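Local coordinates for scytovirin (Scytonema varium, PDB 2QT4), which inhibits HIV-1 infection and the fusion of infected or Env-expressing cells with uninfected cells, acting more strongly on T-tropic than on M-tropic strains, at residues 6-11 and 23-28. Residues are numbered along the deposited sequence; the frame is centred on the assembly and turned at random.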
ATOM      1  N   TYR A   6      -5.092   3.374  -3.939  1.00 10.25           N
ATOM      2  CA  TYR A   6      -4.597   2.089  -4.331  1.00 10.35           C
ATOM      3  C   TYR A   6      -3.207   1.898  -3.767  1.00 10.50           C
ATOM      4  O   TYR A   6      -2.317   2.710  -4.038  1.00  9.96           O
ATOM      5  CB  TYR A   6      -4.571   1.958  -5.850  1.00 11.40           C
ATOM      6  CG  TYR A   6      -4.172   0.580  -6.321  1.00 12.48           C
ATOM      7  CD1 TYR A   6      -4.965  -0.543  -6.030  1.00 13.27           C
ATOM      8  CD2 TYR A   6      -2.974   0.360  -6.972  1.00 11.12           C
ATOM      9  CE1 TYR A   6      -4.586  -1.780  -6.416  1.00 12.61           C
ATOM     10  CE2 TYR A   6      -2.595  -0.912  -7.379  1.00 12.15           C
ATOM     11  CZ  TYR A   6      -3.407  -1.971  -7.103  1.00 11.65           C
ATOM     12  OH  TYR A   6      -3.043  -3.255  -7.479  1.00 14.30           O
ATOM     13  N   CYS A   7      -2.975   0.779  -3.072  1.00 11.31           N
ATOM     14  CA  CYS A   7      -1.657   0.493  -2.504  1.00 10.64           C
ATOM     15  C   CYS A   7      -1.085  -0.769  -3.096  1.00 10.96           C
ATOM     16  O   CYS A   7      -1.687  -1.841  -3.059  1.00 15.32           O
ATOM     17  CB  CYS A   7      -1.770   0.358  -0.978  1.00 14.38           C
ATOM     18  SG  CYS A   7      -2.001   1.909  -0.080  1.00 15.62           S
ATOM     19  N   TRP A   8       0.156  -0.638  -3.566  1.00 11.22           N
ATOM     20  CA  TRP A   8       0.872  -1.780  -4.132  1.00 11.14           C
ATOM     21  C   TRP A   8       2.378  -1.585  -3.946  1.00 11.83           C
ATOM     22  O   TRP A   8       2.910  -0.492  -4.221  1.00 13.97           O
ATOM     23  CB  TRP A   8       0.569  -1.859  -5.638  1.00 12.88           C
ATOM     24  CG  TRP A   8       1.190  -3.041  -6.289  1.00 13.46           C
ATOM     25  CD1 TRP A   8       2.398  -3.093  -6.900  1.00 12.91           C
ATOM     26  CD2 TRP A   8       0.670  -4.361  -6.352  1.00 14.28           C
ATOM     27  NE1 TRP A   8       2.646  -4.347  -7.372  1.00 13.58           N
ATOM     28  CE2 TRP A   8       1.617  -5.152  -7.011  1.00 14.67           C
ATOM     29  CE3 TRP A   8      -0.496  -4.947  -5.907  1.00 15.29           C
ATOM     30  CZ2 TRP A   8       1.410  -6.487  -7.277  1.00 16.77           C
ATOM     31  CZ3 TRP A   8      -0.693  -6.282  -6.142  1.00 18.68           C
ATOM     32  CH2 TRP A   8       0.258  -7.042  -6.805  1.00 18.81           C
ATOM     33  N   ASN A   9       3.042  -2.635  -3.471  1.00 13.06           N
ATOM     34  CA  ASN A   9       4.475  -2.632  -3.279  1.00 14.85           C
ATOM     35  C   ASN A   9       5.176  -3.051  -4.569  1.00 12.83           C
ATOM     36  O   ASN A   9       5.248  -4.240  -4.886  1.00 15.50           O
ATOM     37  CB  ASN A   9       4.851  -3.608  -2.144  1.00 16.81           C
ATOM     38  CG  ASN A   9       6.315  -3.570  -1.817  1.00 18.62           C
ATOM     39  OD1 ASN A   9       7.073  -2.840  -2.436  1.00 17.93           O
ATOM     40  ND2 ASN A   9       6.722  -4.349  -0.826  1.00 21.91           N
ATOM     41  N   GLU A  10       5.731  -2.073  -5.290  1.00 12.92           N
ATOM     42  CA  GLU A  10       6.399  -2.342  -6.555  1.00 11.46           C
ATOM     43  C   GLU A  10       7.721  -3.086  -6.434  1.00 12.01           C
ATOM     44  O   GLU A  10       8.231  -3.584  -7.426  1.00 12.45           O
ATOM     45  CB  GLU A  10       6.621  -1.041  -7.330  1.00 11.89           C
ATOM     46  CG  GLU A  10       5.328  -0.324  -7.721  1.00 10.61           C
ATOM     47  CD  GLU A  10       5.590   0.983  -8.428  1.00 11.21           C
ATOM     48  OE1 GLU A  10       6.697   1.183  -8.947  1.00 11.43           O
ATOM     49  OE2 GLU A  10       4.659   1.799  -8.489  1.00 10.00           O
ATOM     50  N   ALA A  11       8.280  -3.176  -5.228  1.00 14.38           N
ATOM     51  CA  ALA A  11       9.596  -3.769  -5.045  1.00 15.18           C
ATOM     52  C   ALA A  11       9.624  -5.216  -5.463  1.00 17.47           C
ATOM     53  O   ALA A  11      10.649  -5.684  -5.945  1.00 18.67           O
ATOM     54  CB  ALA A  11      10.066  -3.640  -3.567  1.00 18.55           C
ATOM     55  N   ASN A  23      -1.344  -1.648 -15.062  1.00 12.85           N
ATOM     56  CA  ASN A  23      -1.426  -0.552 -14.109  1.00 12.65           C
ATOM     57  C   ASN A  23      -1.613  -0.997 -12.654  1.00 11.39           C
ATOM     58  O   ASN A  23      -1.241  -0.268 -11.746  1.00 11.95           O
ATOM     59  CB  ASN A  23      -2.551   0.395 -14.491  1.00 11.88           C
ATOM     60  CG  ASN A  23      -2.335   1.096 -15.813  1.00 12.51           C
ATOM     61  OD1 ASN A  23      -1.214   1.174 -16.299  1.00 14.26           O
ATOM     62  ND2 ASN A  23      -3.450   1.579 -16.428  1.00 12.31           N
ATOM     63  N   LYS A  24      -2.165  -2.191 -12.430  1.00 12.84           N
ATOM     64  CA  LYS A  24      -2.392  -2.704 -11.083  1.00 12.45           C
ATOM     65  C   LYS A  24      -1.122  -3.110 -10.378  1.00 10.69           C
ATOM     66  O   LYS A  24      -1.125  -3.308  -9.175  1.00 12.15           O
ATOM     67  CB  LYS A  24      -3.368  -3.893 -11.067  1.00 17.10           C
ATOM     68  CG  LYS A  24      -4.808  -3.507 -11.089  1.00 28.28           C
ATOM     69  CD  LYS A  24      -5.738  -4.639 -10.651  1.00 28.77           C
ATOM     70  CE  LYS A  24      -5.734  -4.858  -9.130  1.00 30.89           C
ATOM     71  NZ  LYS A  24      -7.021  -5.365  -8.670  1.00 32.71           N
ATOM     72  N   GLN A  25      -0.010  -3.181 -11.098  1.00 11.07           N
ATOM     73  CA  GLN A  25       1.279  -3.455 -10.487  1.00 11.81           C
ATOM     74  C   GLN A  25       2.051  -2.188 -10.176  1.00 11.07           C
ATOM     75  O   GLN A  25       3.214  -2.264  -9.825  1.00 11.71           O
ATOM     76  CB  GLN A  25       2.090  -4.304 -11.434  1.00 11.46           C
ATOM     77  CG  GLN A  25       1.516  -5.685 -11.674  1.00 13.16           C
ATOM     78  CD  GLN A  25       2.162  -6.347 -12.835  1.00 14.08           C
ATOM     79  OE1 GLN A  25       2.294  -5.743 -13.897  1.00 14.56           O
ATOM     80  NE2 GLN A  25       2.599  -7.595 -12.649  1.00 16.72           N
ATOM     81  N   CYS A  26       1.370  -1.036 -10.233  1.00 11.06           N
ATOM     82  CA  CYS A  26       1.980   0.234  -9.892  1.00 10.39           C
ATOM     83  C   CYS A  26       1.233   0.895  -8.744  1.00  9.35           C
ATOM     84  O   CYS A  26       0.010   0.888  -8.698  1.00 10.15           O
ATOM     85  CB  CYS A  26       2.022   1.150 -11.114  1.00 10.61           C
ATOM     86  SG  CYS A  26       2.843   0.355 -12.551  1.00 12.16           S
ATOM     87  N   ASP A  27       1.968   1.460  -7.799  1.00 10.01           N
ATOM     88  CA  ASP A  27       1.405   2.016  -6.570  1.00  9.59           C
ATOM     89  C   ASP A  27       0.581   3.270  -6.849  1.00  9.86           C
ATOM     90  O   ASP A  27       0.928   4.108  -7.699  1.00 10.17           O
ATOM     91  CB  ASP A  27       2.539   2.413  -5.643  1.00 10.45           C
ATOM     92  CG  ASP A  27       2.083   2.665  -4.222  1.00 10.19           C
ATOM     93  OD1 ASP A  27       1.014   2.168  -3.803  1.00  9.99           O
ATOM     94  OD2 ASP A  27       2.848   3.357  -3.518  1.00 11.61           O
ATOM     95  N   GLY A  28      -0.501   3.428  -6.113  1.00  9.94           N
ATOM     96  CA  GLY A  28      -1.276   4.635  -6.186  1.00  9.83           C
ATOM     97  C   GLY A  28      -1.772   4.940  -7.577  1.00 10.15           C
ATOM     98  O   GLY A  28      -2.304   4.061  -8.247  1.00 11.31           O
TER
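Tyr6 reaches across to Lys24 and Gly28, joining 6-11 to 23-28, two segments with little regular secondary structure, largely through backbone carbonyls. Tyr6 CB lies 3.9 Å from Gly28 O. With CG anti to the backbone N (chi1 -175°), the ring runs back along the turn, and its edge follows a line of carbonyls: CD2 and CE2 pass Cys26 O close to the ring plane, CE2 and CZ reach Lys24 O, and Tyr6 OH donates to Lys24 O at 2.6 Å, in the carbonyl plane and on a lone pair. The aliphatic part of Lys24 flanks this hydroxyl, while its NZ hydrogen-bonds to Ala94 O near the C-terminus.

The same Lys24 O sits over one face of the Trp8 indole, 3.5 Å above its plane, offset toward the rim and nearest CD2. On that face, too, Gln25 CA makes a CH-pi contact, 3.8 Å from the centroid of the Trp8 five-membered ring.

Asp27 is gripped at both backbone and side chain. Asp27 N donates almost straight (168°) to the anti lone pair of Glu10 OE2 at 2.8 Å, and the extended Glu10 chain passes Gln25 O on the way. Trp8 N meets Asp27 OD1 at 2.9 Å, from above the carboxylate plane. Salt bridges of Glu10 with Arg30 and Asp27 with Arg43 probably offset the two negative charges. Gly28 N adds a weak hydrogen bond to Tyr6 O.

Disulfides Cys7–Cys55 and Cys26–Cys38 tie the two segments to other parts of the chain, an arrangement characteristic of a small disulfide-rich protein with little regular secondary structure, as scytovirin is.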